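Local coordinates for protein methylxanthine N3-demethylase NdmB (Pseudomonas putida, PDB 6ICL) that catalyses the N3-demethylation of theobromine and related methylxanthines, releasing formaldehyde, as an iron-dependent Rieske oxygenase of bacterial caffeine degradation, at residues I180-N191 against D314-E325. Sequence-based numbering, arbitrary orientation.
Sequences IWETVAERRWEN and DQPVIESQWPLE. With FE (Fe (III) ion), chain C.
W181 and N191 meet D314 and Q315 beside the mononuclear iron of this Rieske oxygenase's catalytic domain, where helix 185-191, following an outermost strand of the seven-stranded antiparallel sheet, packs against the end of helix 300-319. D314 chelates the iron through both carboxylate oxygens; H197, H202 and a water complete its coordination. From the second shell, N191 ND2 donates to D314 OD1 (3.2 Å), arriving from above the carboxylate plane, and also bonds Y107 OH of the second subunit, while N191 OD1 accepts from R188 NH1; bonds at both ends hold the amide's rotation.

Apolar contact centres on the W181 indole. Q315 CG lies over the face of the indole's five-membered ring in a CH-pi contact, 3.8 Å from the centroid, and I318 CG2 packs against both W181 CE3 and T183 CG2.

Polar bonds secure the last turn of helix 300-319 and the loop after it. The guanidinium of R187, its chain bent at chi2 (-80°), clamps two successive carbonyls beyond the helix: NE reaches L324 O at 2.7 Å and NH2 reaches P323 O at 2.8 Å; NH2 also forms a salt bridge with E330. A leucine here would probably leave both carbonyls and the E330 carboxylate without their mate, freeing the 323-325 loop to shift. Water 3 bridges T183 OG1 to I318 O and Q321 O. E319 OE2 is gripped from opposite faces of its carboxylate, by Q315 NE2 at 3.0 Å and by the E182 backbone N at 2.7 Å, the latter bond nearly straight (170°).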
loop_
_atom_site.group_PDB
_atom_site.type_symbol
_atom_site.label_atom_id
_atom_site.label_comp_id
_atom_site.label_asym_id
_atom_site.label_seq_id
_atom_site.Cartn_x
_atom_site.Cartn_y
_atom_site.Cartn_z
ATOM N N ILE A 180 19.590 -8.370 7.447
ATOM C CA ILE A 180 19.984 -8.643 6.065
ATOM C C ILE A 180 20.560 -7.356 5.480
ATOM O O ILE A 180 19.999 -6.270 5.680
ATOM C CB ILE A 180 18.782 -9.143 5.239
ATOM C CG1 ILE A 180 18.358 -10.542 5.693
ATOM C CG2 ILE A 180 19.065 -9.112 3.729
ATOM C CD1 ILE A 180 18.992 -11.673 4.886
ATOM N N TRP A 181 21.705 -7.462 4.804
ATOM C CA TRP A 181 22.190 -6.415 3.905
ATOM C C TRP A 181 22.217 -6.988 2.498
ATOM O O TRP A 181 22.541 -8.171 2.310
ATOM C CB TRP A 181 23.605 -5.911 4.273
ATOM C CG TRP A 181 23.666 -4.867 5.376
ATOM C CD1 TRP A 181 22.624 -4.396 6.126
ATOM C CD2 TRP A 181 24.841 -4.152 5.829
ATOM N NE1 TRP A 181 23.075 -3.445 7.026
ATOM C CE2 TRP A 181 24.426 -3.264 6.851
ATOM C CE3 TRP A 181 26.195 -4.173 5.461
ATOM C CZ2 TRP A 181 25.314 -2.410 7.512
ATOM C CZ3 TRP A 181 27.082 -3.332 6.126
ATOM C CH2 TRP A 181 26.638 -2.461 7.137
ATOM N N GLU A 182 21.883 -6.149 1.514
ATOM C CA GLU A 182 21.954 -6.541 0.100
ATOM C C GLU A 182 23.373 -6.301 -0.431
ATOM O O GLU A 182 23.651 -5.419 -1.259
ATOM C CB GLU A 182 20.900 -5.789 -0.708
ATOM C CG GLU A 182 19.485 -6.135 -0.255
ATOM C CD GLU A 182 18.459 -5.194 -0.825
ATOM O OE1 GLU A 182 18.300 -5.185 -2.068
ATOM O OE2 GLU A 182 17.825 -4.450 -0.035
ATOM N N THR A 183 24.285 -7.106 0.100
ATOM C CA THR A 183 25.648 -7.212 -0.390
ATOM C C THR A 183 26.136 -8.600 -0.011
ATOM O O THR A 183 25.458 -9.330 0.707
ATOM C CB THR A 183 26.545 -6.130 0.212
ATOM O OG1 THR A 183 27.796 -6.087 -0.492
ATOM C CG2 THR A 183 26.821 -6.458 1.680
ATOM N N VAL A 184 27.326 -8.961 -0.484
ATOM C CA VAL A 184 27.906 -10.247 -0.144
ATOM C C VAL A 184 28.662 -10.131 1.173
ATOM O O VAL A 184 29.046 -9.041 1.623
ATOM C CB VAL A 184 28.814 -10.772 -1.270
ATOM C CG1 VAL A 184 27.960 -11.126 -2.477
ATOM C CG2 VAL A 184 29.881 -9.727 -1.636
ATOM N N ALA A 185 28.885 -11.287 1.801
ATOM C CA ALA A 185 29.445 -11.309 3.153
ATOM C C ALA A 185 30.861 -10.725 3.231
ATOM O O ALA A 185 31.235 -10.157 4.271
ATOM C CB ALA A 185 29.435 -12.744 3.689
ATOM N N GLU A 186 31.668 -10.843 2.167
ATOM C CA GLU A 186 33.007 -10.232 2.206
ATOM C C GLU A 186 32.924 -8.722 2.385
ATOM O O GLU A 186 33.718 -8.135 3.128
ATOM C CB GLU A 186 33.806 -10.557 0.932
ATOM C CG GLU A 186 34.207 -12.021 0.768
ATOM C CD GLU A 186 33.066 -12.881 0.206
ATOM O OE1 GLU A 186 33.159 -14.130 0.278
ATOM O OE2 GLU A 186 32.075 -12.310 -0.312
ATOM N N ARG A 187 31.973 -8.065 1.706
ATOM C CA ARG A 187 31.847 -6.617 1.845
ATOM C C ARG A 187 31.472 -6.239 3.263
ATOM O O ARG A 187 31.892 -5.181 3.769
ATOM C CB ARG A 187 30.793 -6.063 0.886
ATOM C CG ARG A 187 31.011 -6.360 -0.577
ATOM C CD ARG A 187 32.011 -5.429 -1.158
ATOM N NE ARG A 187 31.997 -5.453 -2.618
ATOM C CZ ARG A 187 32.962 -4.904 -3.346
ATOM N NH1 ARG A 187 33.978 -4.321 -2.720
ATOM N NH2 ARG A 187 32.923 -4.955 -4.674
ATOM N N ARG A 188 30.633 -7.054 3.906
ATOM C CA ARG A 188 30.247 -6.753 5.286
ATOM C C ARG A 188 31.440 -6.888 6.235
ATOM O O ARG A 188 31.633 -6.051 7.124
ATOM C CB ARG A 188 29.104 -7.663 5.735
ATOM C CG ARG A 188 28.169 -6.995 6.746
ATOM C CD ARG A 188 28.727 -7.138 8.126
ATOM N NE ARG A 188 28.155 -6.201 9.093
ATOM C CZ ARG A 188 28.581 -4.954 9.271
ATOM N NH1 ARG A 188 29.570 -4.463 8.529
ATOM N NH2 ARG A 188 28.009 -4.191 10.187
ATOM N N TRP A 189 32.233 -7.944 6.070
ATOM C CA TRP A 189 33.413 -8.140 6.907
ATOM C C TRP A 189 34.401 -6.985 6.746
ATOM O O TRP A 189 34.852 -6.392 7.735
ATOM C CB TRP A 189 34.070 -9.477 6.550
ATOM C CG TRP A 189 35.093 -9.912 7.537
ATOM C CD1 TRP A 189 34.908 -10.761 8.583
ATOM C CD2 TRP A 189 36.474 -9.523 7.572
ATOM N NE1 TRP A 189 36.091 -10.940 9.265
ATOM C CE2 TRP A 189 37.068 -10.186 8.664
ATOM C CE3 TRP A 189 37.267 -8.681 6.781
ATOM C CZ2 TRP A 189 38.423 -10.030 8.999
ATOM C CZ3 TRP A 189 38.631 -8.532 7.114
ATOM C CH2 TRP A 189 39.182 -9.202 8.208
ATOM N N GLU A 190 34.724 -6.626 5.500
ATOM C CA GLU A 190 35.673 -5.533 5.290
ATOM C C GLU A 190 35.148 -4.220 5.836
ATOM O O GLU A 190 35.931 -3.384 6.299
ATOM C CB GLU A 190 35.997 -5.377 3.811
ATOM C CG GLU A 190 36.682 -6.597 3.236
ATOM C CD GLU A 190 37.166 -6.344 1.828
ATOM O OE1 GLU A 190 36.785 -5.308 1.251
ATOM O OE2 GLU A 190 37.913 -7.184 1.296
ATOM N N ASN A 191 33.836 -4.010 5.793
ATOM C CA ASN A 191 33.282 -2.815 6.419
ATOM C C ASN A 191 33.508 -2.823 7.927
ATOM O O ASN A 191 33.799 -1.782 8.523
ATOM C CB ASN A 191 31.788 -2.706 6.111
ATOM C CG ASN A 191 31.123 -1.559 6.855
ATOM O OD1 ASN A 191 30.219 -1.773 7.657
ATOM N ND2 ASN A 191 31.576 -0.346 6.602
ATOM N N ASP A 314 26.196 2.817 7.727
ATOM C CA ASP A 314 26.961 1.991 6.792
ATOM C C ASP A 314 26.090 1.423 5.679
ATOM O O ASP A 314 26.537 1.317 4.529
ATOM C CB ASP A 314 27.624 0.836 7.536
ATOM C CG ASP A 314 28.872 1.253 8.316
ATOM O OD1 ASP A 314 29.732 1.985 7.782
ATOM O OD2 ASP A 314 29.002 0.813 9.460
ATOM N N GLN A 315 24.863 0.995 6.004
ATOM C CA GLN A 315 24.092 0.155 5.092
ATOM C C GLN A 315 23.975 0.715 3.672
ATOM O O GLN A 315 24.314 -0.004 2.724
ATOM C CB GLN A 315 22.690 -0.113 5.662
ATOM C CG GLN A 315 21.887 -1.063 4.732
ATOM C CD GLN A 315 20.559 -1.531 5.332
ATOM O OE1 GLN A 315 20.149 -1.026 6.366
ATOM N NE2 GLN A 315 19.900 -2.523 4.688
ATOM N N PRO A 316 23.505 1.943 3.447
ATOM C CA PRO A 316 23.345 2.385 2.051
ATOM C C PRO A 316 24.670 2.579 1.326
ATOM O O PRO A 316 24.719 2.422 0.103
ATOM C CB PRO A 316 22.575 3.703 2.184
ATOM C CG PRO A 316 22.913 4.184 3.577
ATOM C CD PRO A 316 23.015 2.951 4.404
ATOM N N VAL A 317 25.753 2.896 2.036
ATOM C CA VAL A 317 27.046 3.034 1.365
ATOM C C VAL A 317 27.552 1.672 0.910
ATOM O O VAL A 317 27.950 1.490 -0.249
ATOM C CB VAL A 317 28.051 3.742 2.291
ATOM C CG1 VAL A 317 29.429 3.849 1.611
ATOM C CG2 VAL A 317 27.505 5.129 2.661
ATOM N N ILE A 318 27.473 0.677 1.792
ATOM C CA ILE A 318 27.976 -0.655 1.461
ATOM C C ILE A 318 27.097 -1.309 0.403
ATOM O O ILE A 318 27.595 -1.995 -0.507
ATOM C CB ILE A 318 28.077 -1.526 2.732
ATOM C CG1 ILE A 318 29.321 -1.186 3.575
ATOM C CG2 ILE A 318 28.222 -2.976 2.364
ATOM C CD1 ILE A 318 29.774 0.230 3.572
ATOM N N GLU A 319 25.778 -1.133 0.509
ATOM C CA GLU A 319 24.904 -1.679 -0.526
ATOM C C GLU A 319 25.090 -0.983 -1.877
ATOM O O GLU A 319 24.689 -1.536 -2.901
ATOM C CB GLU A 319 23.440 -1.598 -0.067
ATOM C CG GLU A 319 23.154 -2.628 1.061
ATOM C CD GLU A 319 21.697 -2.672 1.529
ATOM O OE1 GLU A 319 20.918 -1.762 1.183
ATOM O OE2 GLU A 319 21.336 -3.624 2.264
ATOM N N SER A 320 25.712 0.202 -1.910
ATOM C CA SER A 320 25.993 0.848 -3.186
ATOM C C SER A 320 27.207 0.257 -3.887
ATOM O O SER A 320 27.420 0.543 -5.077
ATOM C CB SER A 320 26.214 2.345 -2.992
ATOM O OG SER A 320 27.578 2.595 -2.653
ATOM N N GLN A 321 28.006 -0.547 -3.192
ATOM C CA GLN A 321 29.227 -1.068 -3.785
ATOM C C GLN A 321 28.894 -2.072 -4.879
ATOM O O GLN A 321 28.168 -3.041 -4.643
ATOM C CB GLN A 321 30.098 -1.731 -2.727
ATOM C CG GLN A 321 30.766 -0.775 -1.735
ATOM C CD GLN A 321 31.598 -1.549 -0.717
ATOM O OE1 GLN A 321 31.081 -2.013 0.291
ATOM N NE2 GLN A 321 32.880 -1.736 -1.012
ATOM N N TRP A 322 29.438 -1.852 -6.070
ATOM C CA TRP A 322 29.128 -2.711 -7.202
ATOM C C TRP A 322 30.302 -2.845 -8.168
ATOM O O TRP A 322 31.063 -1.906 -8.342
ATOM C CB TRP A 322 27.919 -2.178 -7.943
ATOM C CG TRP A 322 28.242 -0.946 -8.700
ATOM C CD1 TRP A 322 28.348 0.325 -8.202
ATOM C CD2 TRP A 322 28.516 -0.855 -10.104
ATOM N NE1 TRP A 322 28.648 1.204 -9.221
ATOM C CE2 TRP A 322 28.761 0.504 -10.396
ATOM C CE3 TRP A 322 28.557 -1.785 -11.144
ATOM C CZ2 TRP A 322 29.061 0.955 -11.687
ATOM C CZ3 TRP A 322 28.858 -1.328 -12.430
ATOM C CH2 TRP A 322 29.108 0.027 -12.683
ATOM N N PRO A 323 30.457 -4.026 -8.793
ATOM C CA PRO A 323 29.684 -5.248 -8.531
ATOM C C PRO A 323 29.795 -5.722 -7.094
ATOM O O PRO A 323 30.810 -5.452 -6.429
ATOM C CB PRO A 323 30.320 -6.267 -9.485
ATOM C CG PRO A 323 30.781 -5.392 -10.654
ATOM C CD PRO A 323 31.333 -4.179 -9.970
ATOM N N LEU A 324 28.746 -6.401 -6.627
ATOM C CA LEU A 324 28.717 -6.896 -5.255
ATOM C C LEU A 324 29.965 -7.702 -4.936
ATOM O O LEU A 324 30.671 -7.418 -3.963
ATOM C CB LEU A 324 27.464 -7.742 -5.038
ATOM C CG LEU A 324 26.273 -7.064 -4.358
ATOM C CD1 LEU A 324 25.973 -5.722 -4.993
ATOM C CD2 LEU A 324 25.048 -7.983 -4.423
ATOM N N GLU A 325 30.267 -8.684 -5.778
ATOM C CA GLU A 325 31.452 -9.505 -5.597
ATOM C C GLU A 325 32.712 -8.653 -5.630
ATOM O O GLU A 325 32.818 -7.707 -6.418
ATOM C CB GLU A 325 31.515 -10.576 -6.684
ATOM C CG GLU A 325 30.581 -11.756 -6.425
ATOM C CD GLU A 325 31.032 -12.605 -5.243
ATOM O OE1 GLU A 325 32.245 -12.620 -4.945
ATOM O OE2 GLU A 325 30.184 -13.259 -4.604
HETATM FE FE FE C . 30.934 1.758 9.776
HETATM O O HOH W 1 21.021 -2.553 9.009
HETATM O O HOH W 2 22.953 -3.767 -3.018
HETATM O O HOH W 3 27.616 -4.051 -2.212
HETATM O O HOH W 4 33.081 -11.146 -2.926
HETATM O O HOH W 5 32.620 -2.843 2.353
HETATM O O HOH W 6 34.622 -3.900 0.496
HETATM O O HOH W 7 31.514 0.383 11.219
#